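Local coordinates for periplasmic cell division protein (SufI) (Aquifex aeolicus, PDB 6SYY), which is a multicopper oxidase that probably oxidises its substrates and passes the electrons through its copper sites to oxygen, at residues N50-F55 and L194-I199; Y240-R245 and R367-S372. All coordinates share one frame; numbering follows the deposited sequence.

Contact 1. Residues N50-F55 and L194-I199; sequences NIPGYF and LEYGVI
The hydroxyl of Tyr196 donates to the carbonyl of Pro52, its OH modelled 2.4 Å from Pro52 O; this is very short, so the exact length is doubtful. The carbonyl oxygen lies at the edge of the phenol, in the ring plane. CG of Tyr196 stands anti to the backbone N (chi1 173°), which sends CG toward residues 51-54. The same hydroxyl is packed by carbon: Ile51 CG2 comes within 3.7 Å of Tyr196 OH, and the pyrrolidine of Pro52, crossing the phenol at about a right angle, brings CD equally near. Ile51 CG2 also rests 4.0 Å from Gly197 CA. Farther along, CD1 of Tyr54 meets CE2 of Tyr196 at 4.0 Å, an oblique pair with ring planes at 66°. An alanine at Tyr196 would probably leave Pro52 O without this hydroxyl donor and open a gap beside Ile51 and Tyr54. Val94 and Pro202 also touch the Tyr196 side chain, while Gly53 is held by a backbone bond to Val94. Within the turn, Glu195 O accepts from Val198 N at 3.0 Å and from Ile199 N at 3.2 Å. With Gly197 at positive phi (77°) in the third position, Glu195-Val198 form a type II beta turn, in the loop joining helix 183-192 to strand 200-208.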
loop_
_atom_site.group_PDB
_atom_site.type_symbol
_atom_site.label_atom_id
_atom_site.label_comp_id
_atom_site.label_asym_id
_atom_site.label_seq_id
_atom_site.Cartn_x
_atom_site.Cartn_y
_atom_site.Cartn_z
ATOM N N ASN A 50 -4.258 2.830 -18.300
ATOM C CA ASN A 50 -4.856 4.042 -17.769
ATOM C C ASN A 50 -3.899 4.695 -16.782
ATOM O O ASN A 50 -3.317 4.019 -15.929
ATOM C CB ASN A 50 -6.191 3.718 -17.096
ATOM C CG ASN A 50 -6.760 4.894 -16.328
ATOM O OD1 ASN A 50 -7.075 5.933 -16.909
ATOM N ND2 ASN A 50 -6.910 4.731 -15.015
ATOM N N ILE A 51 -3.706 5.999 -16.919
ATOM C CA ILE A 51 -2.935 6.798 -15.971
ATOM C C ILE A 51 -3.925 7.635 -15.173
ATOM O O ILE A 51 -4.638 8.460 -15.759
ATOM C CB ILE A 51 -1.903 7.696 -16.673
ATOM C CG1 ILE A 51 -0.863 6.857 -17.419
ATOM C CG2 ILE A 51 -1.228 8.613 -15.660
ATOM C CD1 ILE A 51 -0.123 5.886 -16.536
ATOM N N PRO A 52 -4.016 7.459 -13.856
ATOM C CA PRO A 52 -5.016 8.206 -13.086
ATOM C C PRO A 52 -4.768 9.703 -13.169
ATOM O O PRO A 52 -3.647 10.159 -13.410
ATOM C CB PRO A 52 -4.825 7.690 -11.653
ATOM C CG PRO A 52 -4.098 6.392 -11.797
ATOM C CD PRO A 52 -3.233 6.547 -13.010
ATOM N N GLY A 53 -5.837 10.468 -12.988
ATOM C CA GLY A 53 -5.691 11.895 -12.810
ATOM C C GLY A 53 -4.961 12.204 -11.518
ATOM O O GLY A 53 -4.765 11.353 -10.651
ATOM N N TYR A 54 -4.520 13.449 -11.393
ATOM C CA TYR A 54 -3.834 13.872 -10.186
ATOM C C TYR A 54 -4.531 15.087 -9.594
ATOM O O TYR A 54 -5.215 15.844 -10.290
ATOM C CB TYR A 54 -2.355 14.178 -10.451
ATOM C CG TYR A 54 -2.098 15.379 -11.330
ATOM C CD1 TYR A 54 -2.127 15.268 -12.716
ATOM C CD2 TYR A 54 -1.800 16.617 -10.777
ATOM C CE1 TYR A 54 -1.881 16.360 -13.522
ATOM C CE2 TYR A 54 -1.556 17.713 -11.573
ATOM C CZ TYR A 54 -1.596 17.580 -12.945
ATOM O OH TYR A 54 -1.349 18.672 -13.743
ATOM N N PHE A 55 -4.355 15.258 -8.290
ATOM C CA PHE A 55 -4.958 16.376 -7.578
ATOM C C PHE A 55 -3.920 16.957 -6.637
ATOM O O PHE A 55 -3.387 16.245 -5.781
ATOM C CB PHE A 55 -6.208 15.938 -6.811
ATOM C CG PHE A 55 -6.849 17.041 -6.033
ATOM C CD1 PHE A 55 -7.496 18.075 -6.683
ATOM C CD2 PHE A 55 -6.804 17.048 -4.650
ATOM C CE1 PHE A 55 -8.087 19.096 -5.971
ATOM C CE2 PHE A 55 -7.392 18.066 -3.932
ATOM C CZ PHE A 55 -8.034 19.092 -4.593
ATOM N N LEU A 194 12.099 13.473 -14.092
ATOM C CA LEU A 194 10.847 12.769 -13.858
ATOM C C LEU A 194 9.662 13.718 -13.988
ATOM O O LEU A 194 9.749 14.909 -13.683
ATOM C CB LEU A 194 10.842 12.121 -12.472
ATOM C CG LEU A 194 11.941 11.088 -12.198
ATOM C CD1 LEU A 194 11.802 10.494 -10.790
ATOM C CD2 LEU A 194 11.946 9.992 -13.263
ATOM N N GLU A 195 8.547 13.172 -14.468
ATOM C CA GLU A 195 7.296 13.909 -14.579
ATOM C C GLU A 195 6.154 12.914 -14.471
ATOM O O GLU A 195 6.158 11.894 -15.168
ATOM C CB GLU A 195 7.213 14.680 -15.903
ATOM C CG GLU A 195 5.879 15.377 -16.118
ATOM C CD GLU A 195 5.848 16.216 -17.382
ATOM O OE1 GLU A 195 6.915 16.393 -18.013
ATOM O OE2 GLU A 195 4.750 16.699 -17.739
ATOM N N TYR A 196 5.199 13.202 -13.588
ATOM C CA TYR A 196 4.061 12.310 -13.408
ATOM C C TYR A 196 3.345 12.086 -14.734
ATOM O O TYR A 196 3.135 13.019 -15.511
ATOM C CB TYR A 196 3.082 12.875 -12.374
ATOM C CG TYR A 196 1.819 12.051 -12.295
ATOM C CD1 TYR A 196 1.792 10.866 -11.577
ATOM C CD2 TYR A 196 0.667 12.440 -12.969
ATOM C CE1 TYR A 196 0.652 10.093 -11.519
ATOM C CE2 TYR A 196 -0.480 11.671 -12.919
ATOM C CZ TYR A 196 -0.481 10.501 -12.191
ATOM O OH TYR A 196 -1.616 9.728 -12.129
ATOM N N GLY A 197 2.977 10.834 -14.995
ATOM C CA GLY A 197 2.315 10.471 -16.229
ATOM C C GLY A 197 3.205 10.377 -17.449
ATOM O O GLY A 197 2.752 9.875 -18.486
ATOM N N VAL A 198 4.452 10.837 -17.374
ATOM C CA VAL A 198 5.370 10.727 -18.501
ATOM C C VAL A 198 6.330 9.569 -18.247
ATOM O O VAL A 198 6.226 8.513 -18.883
ATOM C CB VAL A 198 6.127 12.046 -18.740
ATOM C CG1 VAL A 198 7.072 11.914 -19.930
ATOM C CG2 VAL A 198 5.148 13.174 -18.960
ATOM N N ILE A 199 7.269 9.754 -17.320
ATOM C CA ILE A 199 8.176 8.686 -16.913
ATOM C C ILE A 199 8.088 8.377 -15.426
ATOM O O ILE A 199 8.860 7.547 -14.934
ATOM C CB ILE A 199 9.636 8.993 -17.310
ATOM C CG1 ILE A 199 10.142 10.248 -16.598
ATOM C CG2 ILE A 199 9.760 9.139 -18.834
ATOM C CD1 ILE A 199 11.607 10.551 -16.871
#

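Contact 2. Residues Y240-R245 and R367-S372; sequences YMDVER and RVTKDS
Arg367 lays its guanidinium flat on one face of the Tyr240 ring, a stacked cation-pi pair with planes 8° apart and Arg367 CZ 3.6 Å from the ring centroid. Tyr240 CG sits over the middle of the guanidinium, whereas Arg367 NH1 lies toward the ring's rim, 3.2 Å from Tyr240 CD1. The arginine chain bends at chi2 (149°), which sets CD 3.3 Å from Asp242 OD1. Charge pairing with that carboxylate is long, and the stronger partner of the guanidinium is Glu365, at NE. Arg245 and Asp371 run side by side, pointing the same way, their flat groups 78° apart. Arg245 bends at chi3, which turns NE; its NH1 meets the syn side of Asp371 OD1 at 3.0 Å, with that oxygen in the guanidinium plane. Ser372 N takes the anti side of the same oxygen from the opposite face, so two donors grip it; Arg308 O and Ala310 O hold NH2 and NE of Arg245. Between these ends, Val243 CG2 packs on Val368 CG2 at 3.7 Å. The backbones pair in parallel, Val243 N hydrogen-bonding to Arg367 O at 2.8 Å, until a beta bulge shifts the register before Glu244 and Lys370. Both strands probably belong to the second cupredoxin-like domain. Met241 and Val243 lean on Tyr248 of strand 247-254; strand 239-244 also pairs with strand 47-48, and strand 361-370 with strand 315-321.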
loop_
_atom_site.group_PDB
_atom_site.type_symbol
_atom_site.label_atom_id
_atom_site.label_comp_id
_atom_site.label_asym_id
_atom_site.label_seq_id
_atom_site.Cartn_x
_atom_site.Cartn_y
_atom_site.Cartn_z
ATOM N N TYR A 240 -0.975 -2.494 -21.819
ATOM C CA TYR A 240 0.308 -2.202 -22.434
ATOM C C TYR A 240 0.624 -0.729 -22.218
ATOM O O TYR A 240 -0.268 0.094 -21.998
ATOM C CB TYR A 240 0.321 -2.520 -23.945
ATOM C CG TYR A 240 -0.509 -1.579 -24.810
ATOM C CD1 TYR A 240 0.002 -0.355 -25.249
ATOM C CD2 TYR A 240 -1.797 -1.925 -25.209
ATOM C CE1 TYR A 240 -0.757 0.505 -26.039
ATOM C CE2 TYR A 240 -2.560 -1.073 -26.004
ATOM C CZ TYR A 240 -2.036 0.140 -26.412
ATOM O OH TYR A 240 -2.791 0.983 -27.199
ATOM N N MET A 241 1.909 -0.400 -22.305
ATOM C CA MET A 241 2.335 0.990 -22.344
ATOM C C MET A 241 3.528 1.109 -23.276
ATOM O O MET A 241 4.466 0.311 -23.187
ATOM C CB MET A 241 2.700 1.513 -20.950
ATOM C CG MET A 241 3.269 2.929 -20.939
ATOM S SD MET A 241 3.552 3.575 -19.275
ATOM C CE MET A 241 4.463 5.068 -19.654
ATOM N N ASP A 242 3.480 2.089 -24.173
ATOM C CA ASP A 242 4.648 2.424 -24.971
ATOM C C ASP A 242 5.637 3.204 -24.120
ATOM O O ASP A 242 5.254 4.091 -23.350
ATOM C CB ASP A 242 4.263 3.256 -26.193
ATOM C CG ASP A 242 3.377 2.503 -27.161
ATOM O OD1 ASP A 242 3.008 1.346 -26.877
ATOM O OD2 ASP A 242 3.053 3.080 -28.215
ATOM N N VAL A 243 6.915 2.861 -24.254
ATOM C CA VAL A 243 7.981 3.548 -23.543
ATOM C C VAL A 243 9.062 3.928 -24.540
ATOM O O VAL A 243 9.148 3.383 -25.642
ATOM C CB VAL A 243 8.583 2.693 -22.407
ATOM C CG1 VAL A 243 7.501 2.278 -21.418
ATOM C CG2 VAL A 243 9.289 1.479 -22.979
ATOM N N GLU A 244 9.888 4.884 -24.138
ATOM C CA GLU A 244 11.077 5.263 -24.881
ATOM C C GLU A 244 12.312 4.703 -24.177
ATOM O O GLU A 244 12.245 4.222 -23.044
ATOM C CB GLU A 244 11.161 6.786 -25.009
ATOM C CG GLU A 244 9.812 7.438 -25.254
ATOM C CD GLU A 244 9.898 8.948 -25.338
ATOM O OE1 GLU A 244 11.020 9.470 -25.512
ATOM O OE2 GLU A 244 8.846 9.612 -25.224
ATOM N N ARG A 245 13.451 4.759 -24.868
ATOM C CA ARG A 245 14.714 4.324 -24.268
ATOM C C ARG A 245 15.127 5.378 -23.242
ATOM O O ARG A 245 15.920 6.286 -23.501
ATOM C CB ARG A 245 15.781 4.094 -25.335
ATOM C CG ARG A 245 15.521 2.852 -26.184
ATOM C CD ARG A 245 16.679 2.526 -27.119
ATOM N NE ARG A 245 17.873 2.093 -26.396
ATOM C CZ ARG A 245 18.987 2.811 -26.286
ATOM N NH1 ARG A 245 19.069 4.005 -26.857
ATOM N NH2 ARG A 245 20.023 2.333 -25.611
ATOM N N ARG A 367 6.240 -1.746 -24.426
ATOM C CA ARG A 367 6.711 -1.746 -25.804
ATOM C C ARG A 367 7.659 -0.568 -25.966
ATOM O O ARG A 367 7.233 0.590 -25.904
ATOM C CB ARG A 367 5.543 -1.648 -26.781
ATOM C CG ARG A 367 4.388 -2.586 -26.475
ATOM C CD ARG A 367 3.080 -1.963 -26.931
ATOM N NE ARG A 367 2.004 -2.936 -27.074
ATOM C CZ ARG A 367 0.854 -2.676 -27.687
ATOM N NH1 ARG A 367 0.644 -1.475 -28.210
ATOM N NH2 ARG A 367 -0.082 -3.613 -27.783
ATOM N N VAL A 368 8.940 -0.865 -26.158
ATOM C CA VAL A 368 9.944 0.157 -26.425
ATOM C C VAL A 368 9.785 0.619 -27.868
ATOM O O VAL A 368 10.362 0.031 -28.788
ATOM C CB VAL A 368 11.361 -0.380 -26.150
ATOM C CG1 VAL A 368 12.395 0.718 -26.322
ATOM C CG2 VAL A 368 11.431 -0.963 -24.753
ATOM N N THR A 369 8.997 1.673 -28.076
ATOM C CA THR A 369 8.606 2.082 -29.419
ATOM C C THR A 369 9.456 3.205 -29.996
ATOM O O THR A 369 9.468 3.380 -31.220
ATOM C CB THR A 369 7.133 2.518 -29.430
ATOM O OG1 THR A 369 6.919 3.508 -28.417
ATOM C CG2 THR A 369 6.219 1.326 -29.165
ATOM N N LYS A 370 10.165 3.961 -29.161
ATOM C CA LYS A 370 10.897 5.131 -29.623
ATOM C C LYS A 370 12.270 5.183 -28.976
ATOM O O LYS A 370 12.430 4.826 -27.805
ATOM C CB LYS A 370 10.145 6.433 -29.306
ATOM C CG LYS A 370 8.865 6.625 -30.087
ATOM C CD LYS A 370 8.206 7.944 -29.725
ATOM C CE LYS A 370 9.167 9.104 -29.920
ATOM N NZ LYS A 370 8.522 10.414 -29.633
ATOM N N ASP A 371 13.254 5.643 -29.744
ATOM C CA ASP A 371 14.557 5.972 -29.200
ATOM C C ASP A 371 14.503 7.348 -28.536
ATOM O O ASP A 371 13.529 8.094 -28.664
ATOM C CB ASP A 371 15.620 5.942 -30.298
ATOM C CG ASP A 371 16.991 5.538 -29.780
ATOM O OD1 ASP A 371 17.211 5.599 -28.551
ATOM O OD2 ASP A 371 17.851 5.163 -30.608
ATOM N N SER A 372 15.572 7.689 -27.825
ATOM C CA SER A 372 15.601 8.934 -27.071
ATOM C C SER A 372 17.048 9.352 -26.864
ATOM O O SER A 372 17.967 8.528 -26.914
ATOM C CB SER A 372 14.876 8.779 -25.726
ATOM O OG SER A 372 15.085 9.900 -24.886
#

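In the fold
Both contacts lie at the surface on one side of the chain, away from the copper sites, their centres about 16 Å apart. Contact 1 has no buried residue among those that touch and depends on one tyrosine reaching from a turn to residues 51-54. Contact 2 is a parallel strand pairing interrupted by a bulge, with two buried valines on one face and charged groups on the other face and at the ends. They share no strand, yet they adjoin: Val198 O packs against Met241 CE at 3.9 Å, and strand 47-48, just ahead of residues 50-55, pairs with strand 239-244. Contact 1 joins the loop before strand 200-208 to the loop leading into strand 54-56; contact 2 joins strand to strand.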